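Local coordinates for protein nucleoside hydrolase, putative (PDB 3FZ0) that belongs to the nucleoside hydrolase family and holds a calcium ion in an alpha/beta fold, at residues I114-I117 and L118-E122; F348-A351 and L352-V356. The protein carries 2 engineered substitutions. All coordinates share one frame; numbering follows the deposited sequence.

In the fold
Each interaction is local to one helix: interaction 1 at the C-terminal end of helix 110-120, running into the loop beyond it, interaction 2 within helix 345-356. Interaction 1 comes first along the chain, just before strand 127-133; interaction 2 follows much later, after strand 337-343, near the end of the chain. Their centres lie about 30 Å apart and their nearest atoms about 22 Å, so they do not touch. Helix 110-120 rests on strand 32-39 and helix 138-146, whereas helix 345-356 packs on helices 17-27, 218-224, 241-249 and 282-291. These are thus two separate helices, each fixed by its own neighbours, packed at different places around the central mixed sheet.

Interaction 1. Residues I114-I117 and L118-E122; sequences ILKI and LEEAE
Leu118 lies alongside Ile114, one helical turn back and pointing the same way, with its CD1 3.9 Å from Ile114 CG2. That methyl branch of Ile114 stands anti to the backbone N (CG1 takes chi1 -66°), which turns it to the leucine. In the backbone, Leu118 N bonds to Ile114 O at 2.9 Å. Glu119 N bonds to Leu115 O, also at 2.9 Å, while the glutamate's CB comes close to Leu115 O and its carboxylate leads away. Glu120 is held twice by Lys116: its N bonds to Lys116 O at 2.9 Å, and its OE2 receives Lys116 NZ in a 2.8 Å salt bridge. The ammonium meets OE2 on its syn side, 18° out of the carboxylate plane. Bends at chi3 and chi4 of the lysine carry NZ round to the extended glutamate. At Ala121 the backbone leaves helical geometry, and its N makes a weak bond to Ile117 O at 2.8 Å. Ile117 itself is set against strand 32-39. The arrangement is that of a helix C-terminus, where Lys153 NZ gathers the carbonyls of Leu118, Glu119 and Ala121 and an i to i+4 salt bridge lies beside the last turn.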
# COMPACT_ATOMS: atom_id res chain seq x y z
N ILE B 114 -19.53 25.96 -4.86
CA ILE B 114 -18.43 26.15 -5.80
C ILE B 114 -18.95 26.09 -7.25
O ILE B 114 -18.63 26.97 -8.06
CB ILE B 114 -17.26 25.17 -5.57
CG1 ILE B 114 -16.59 25.46 -4.23
CG2 ILE B 114 -16.26 25.27 -6.71
CD1 ILE B 114 -15.66 24.33 -3.70
N LEU B 115 -19.79 25.08 -7.56
CA LEU B 115 -20.29 24.87 -8.92
C LEU B 115 -21.22 25.99 -9.35
O LEU B 115 -21.24 26.40 -10.51
CB LEU B 115 -20.98 23.50 -9.07
CG LEU B 115 -20.09 22.28 -8.73
CD1 LEU B 115 -20.84 20.98 -9.02
CD2 LEU B 115 -18.73 22.32 -9.45
N LYS B 116 -21.99 26.50 -8.39
CA LYS B 116 -22.93 27.58 -8.66
C LYS B 116 -22.17 28.88 -8.97
O LYS B 116 -22.45 29.55 -9.97
CB LYS B 116 -23.91 27.74 -7.50
CG LYS B 116 -24.81 28.95 -7.60
CD LYS B 116 -25.74 29.03 -6.39
CE LYS B 116 -25.83 30.44 -5.82
NZ LYS B 116 -26.66 31.23 -6.74
N ILE B 117 -21.20 29.22 -8.14
CA ILE B 117 -20.32 30.35 -8.40
C ILE B 117 -19.61 30.24 -9.75
O ILE B 117 -19.60 31.20 -10.52
CB ILE B 117 -19.33 30.55 -7.24
CG1 ILE B 117 -20.07 31.18 -6.06
CG2 ILE B 117 -18.07 31.41 -7.64
CD1 ILE B 117 -19.49 30.70 -4.77
N LEU B 118 -19.04 29.08 -10.04
CA LEU B 118 -18.36 28.88 -11.32
C LEU B 118 -19.32 29.04 -12.47
O LEU B 118 -18.97 29.61 -13.51
CB LEU B 118 -17.67 27.51 -11.39
CG LEU B 118 -16.50 27.29 -10.44
CD1 LEU B 118 -15.96 25.88 -10.58
CD2 LEU B 118 -15.41 28.34 -10.65
N GLU B 119 -20.54 28.57 -12.27
CA GLU B 119 -21.55 28.59 -13.33
C GLU B 119 -21.94 30.01 -13.62
O GLU B 119 -22.06 30.38 -14.77
CB GLU B 119 -22.77 27.73 -12.93
CG GLU B 119 -23.92 27.73 -13.90
CD GLU B 119 -23.60 27.13 -15.28
OE1 GLU B 119 -22.88 26.08 -15.37
OE2 GLU B 119 -24.09 27.71 -16.29
N GLU B 120 -22.09 30.82 -12.58
CA GLU B 120 -22.47 32.24 -12.71
C GLU B 120 -21.32 33.21 -13.04
O GLU B 120 -21.56 34.33 -13.44
CB GLU B 120 -23.17 32.70 -11.44
CG GLU B 120 -24.53 32.03 -11.18
CD GLU B 120 -25.04 32.20 -9.75
OE1 GLU B 120 -24.32 32.71 -8.87
OE2 GLU B 120 -26.19 31.77 -9.49
N ALA B 121 -20.08 32.76 -12.84
CA ALA B 121 -18.86 33.53 -13.07
C ALA B 121 -18.80 34.11 -14.46
O ALA B 121 -19.10 33.44 -15.45
CB ALA B 121 -17.63 32.68 -12.83
N GLU B 122 -18.38 35.37 -14.51
CA GLU B 122 -18.24 36.10 -15.76
C GLU B 122 -16.80 36.64 -15.93
O GLU B 122 -16.58 37.84 -15.83
CB GLU B 122 -19.29 37.22 -15.85
CG GLU B 122 -20.75 36.70 -15.99
CD GLU B 122 -21.81 37.76 -15.64
OE1 GLU B 122 -21.65 38.43 -14.58
OE2 GLU B 122 -22.79 37.93 -16.41

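Interaction 2. Residues F348-A351 and L352-V356; sequences FLKA and LRDIV
Helix 345-356, which follows strand 337-343 of the central sheet, carries this contact between successive turns. On its buried side Phe348 and Leu352 meet: the isobutyl group sits over one face of the ring, with Leu352 CG 4.2 Å above the plane and displaced toward the rim. Both methyls lie over that same face, near its outer end, CD1 3.9 Å from Phe348 CE2 and CD2 4.1 Å from Phe348 CE1. Phe348 CG stands anti to the backbone N (chi1 179°), which brings the ring forward along the helix to meet the leucine. Ala284, Val285 and Leu288 of helix 282-291 also touch this ring, and Ile21 of helix 17-27 touches Leu352.

On the outer side Lys350 NZ forms a salt bridge with Asp354, weak in both its bonds, at 3.3 Å to OD1 and 3.4 Å to OD2. The lysine bends at three torsions to face both oxygens of the carboxylate. Arg353 folds back along the helix, its NH2 3.9 Å from Leu349 CB, and one guanidinium face looks onto Leu349 O. The backbone bonds run i to i+4, from Arg353 N to Leu349 O at 2.8 Å and from Ile355 N to Ala351 O at 3.2 Å. The pattern is that of an amphipathic alpha-helix flanking the sheet of an alpha/beta fold.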
# COMPACT_ATOMS: atom_id res chain seq x y z
N PHE B 348 5.08 39.70 2.68
CA PHE B 348 4.22 39.03 3.64
C PHE B 348 3.94 39.86 4.93
O PHE B 348 2.79 40.03 5.33
CB PHE B 348 4.81 37.67 4.00
CG PHE B 348 3.99 36.90 5.01
CD1 PHE B 348 2.68 36.55 4.73
CD2 PHE B 348 4.55 36.53 6.23
CE1 PHE B 348 1.93 35.80 5.64
CE2 PHE B 348 3.81 35.80 7.18
CZ PHE B 348 2.50 35.43 6.89
N LEU B 349 4.99 40.39 5.55
CA LEU B 349 4.85 41.21 6.73
C LEU B 349 4.04 42.47 6.43
O LEU B 349 3.19 42.87 7.23
CB LEU B 349 6.21 41.57 7.32
CG LEU B 349 7.16 40.44 7.75
CD1 LEU B 349 8.39 41.02 8.48
CD2 LEU B 349 6.45 39.42 8.62
N LYS B 350 4.27 43.07 5.26
CA LYS B 350 3.57 44.28 4.89
C LYS B 350 2.06 44.00 4.76
O LYS B 350 1.22 44.80 5.20
CB LYS B 350 4.12 44.86 3.60
CG LYS B 350 3.52 46.20 3.27
CD LYS B 350 3.43 46.44 1.75
CE LYS B 350 2.18 47.28 1.37
NZ LYS B 350 1.92 48.45 2.28
N ALA B 351 1.73 42.86 4.16
CA ALA B 351 0.33 42.43 4.02
C ALA B 351 -0.34 42.22 5.39
O ALA B 351 -1.52 42.54 5.56
CB ALA B 351 0.24 41.15 3.16
N LEU B 352 0.42 41.66 6.34
CA LEU B 352 -0.08 41.48 7.70
C LEU B 352 -0.26 42.85 8.35
O LEU B 352 -1.26 43.12 9.01
CB LEU B 352 0.85 40.62 8.54
CG LEU B 352 1.10 39.14 8.24
CD1 LEU B 352 1.98 38.53 9.36
CD2 LEU B 352 -0.18 38.34 8.08
N ARG B 353 0.72 43.71 8.13
CA ARG B 353 0.66 45.08 8.60
C ARG B 353 -0.62 45.74 8.04
O ARG B 353 -1.33 46.44 8.77
CB ARG B 353 1.92 45.87 8.18
CG ARG B 353 2.72 46.52 9.33
CD ARG B 353 3.94 47.40 8.87
NE ARG B 353 4.80 46.74 7.87
CZ ARG B 353 5.92 46.07 8.13
NH1 ARG B 353 6.41 45.98 9.37
NH2 ARG B 353 6.58 45.47 7.12
N ASP B 354 -0.94 45.47 6.79
CA ASP B 354 -2.10 46.07 6.14
C ASP B 354 -3.43 45.61 6.74
O ASP B 354 -4.40 46.39 6.73
CB ASP B 354 -2.06 45.89 4.62
CG ASP B 354 -1.05 46.80 3.96
OD1 ASP B 354 -0.74 46.56 2.77
OD2 ASP B 354 -0.52 47.74 4.60
N ILE B 355 -3.46 44.40 7.29
CA ILE B 355 -4.66 43.96 8.00
C ILE B 355 -5.05 44.93 9.14
O ILE B 355 -6.21 45.32 9.24
CB ILE B 355 -4.52 42.54 8.56
CG1 ILE B 355 -4.33 41.54 7.44
CG2 ILE B 355 -5.73 42.16 9.44
CD1 ILE B 355 -3.91 40.15 7.91
N VAL B 356 -4.08 45.32 9.98
CA VAL B 356 -4.41 46.09 11.18
C VAL B 356 -4.64 47.57 10.89
O VAL B 356 -5.09 48.33 11.77
CB VAL B 356 -3.42 45.83 12.35
CG1 VAL B 356 -3.41 44.36 12.73
CG2 VAL B 356 -2.00 46.33 12.04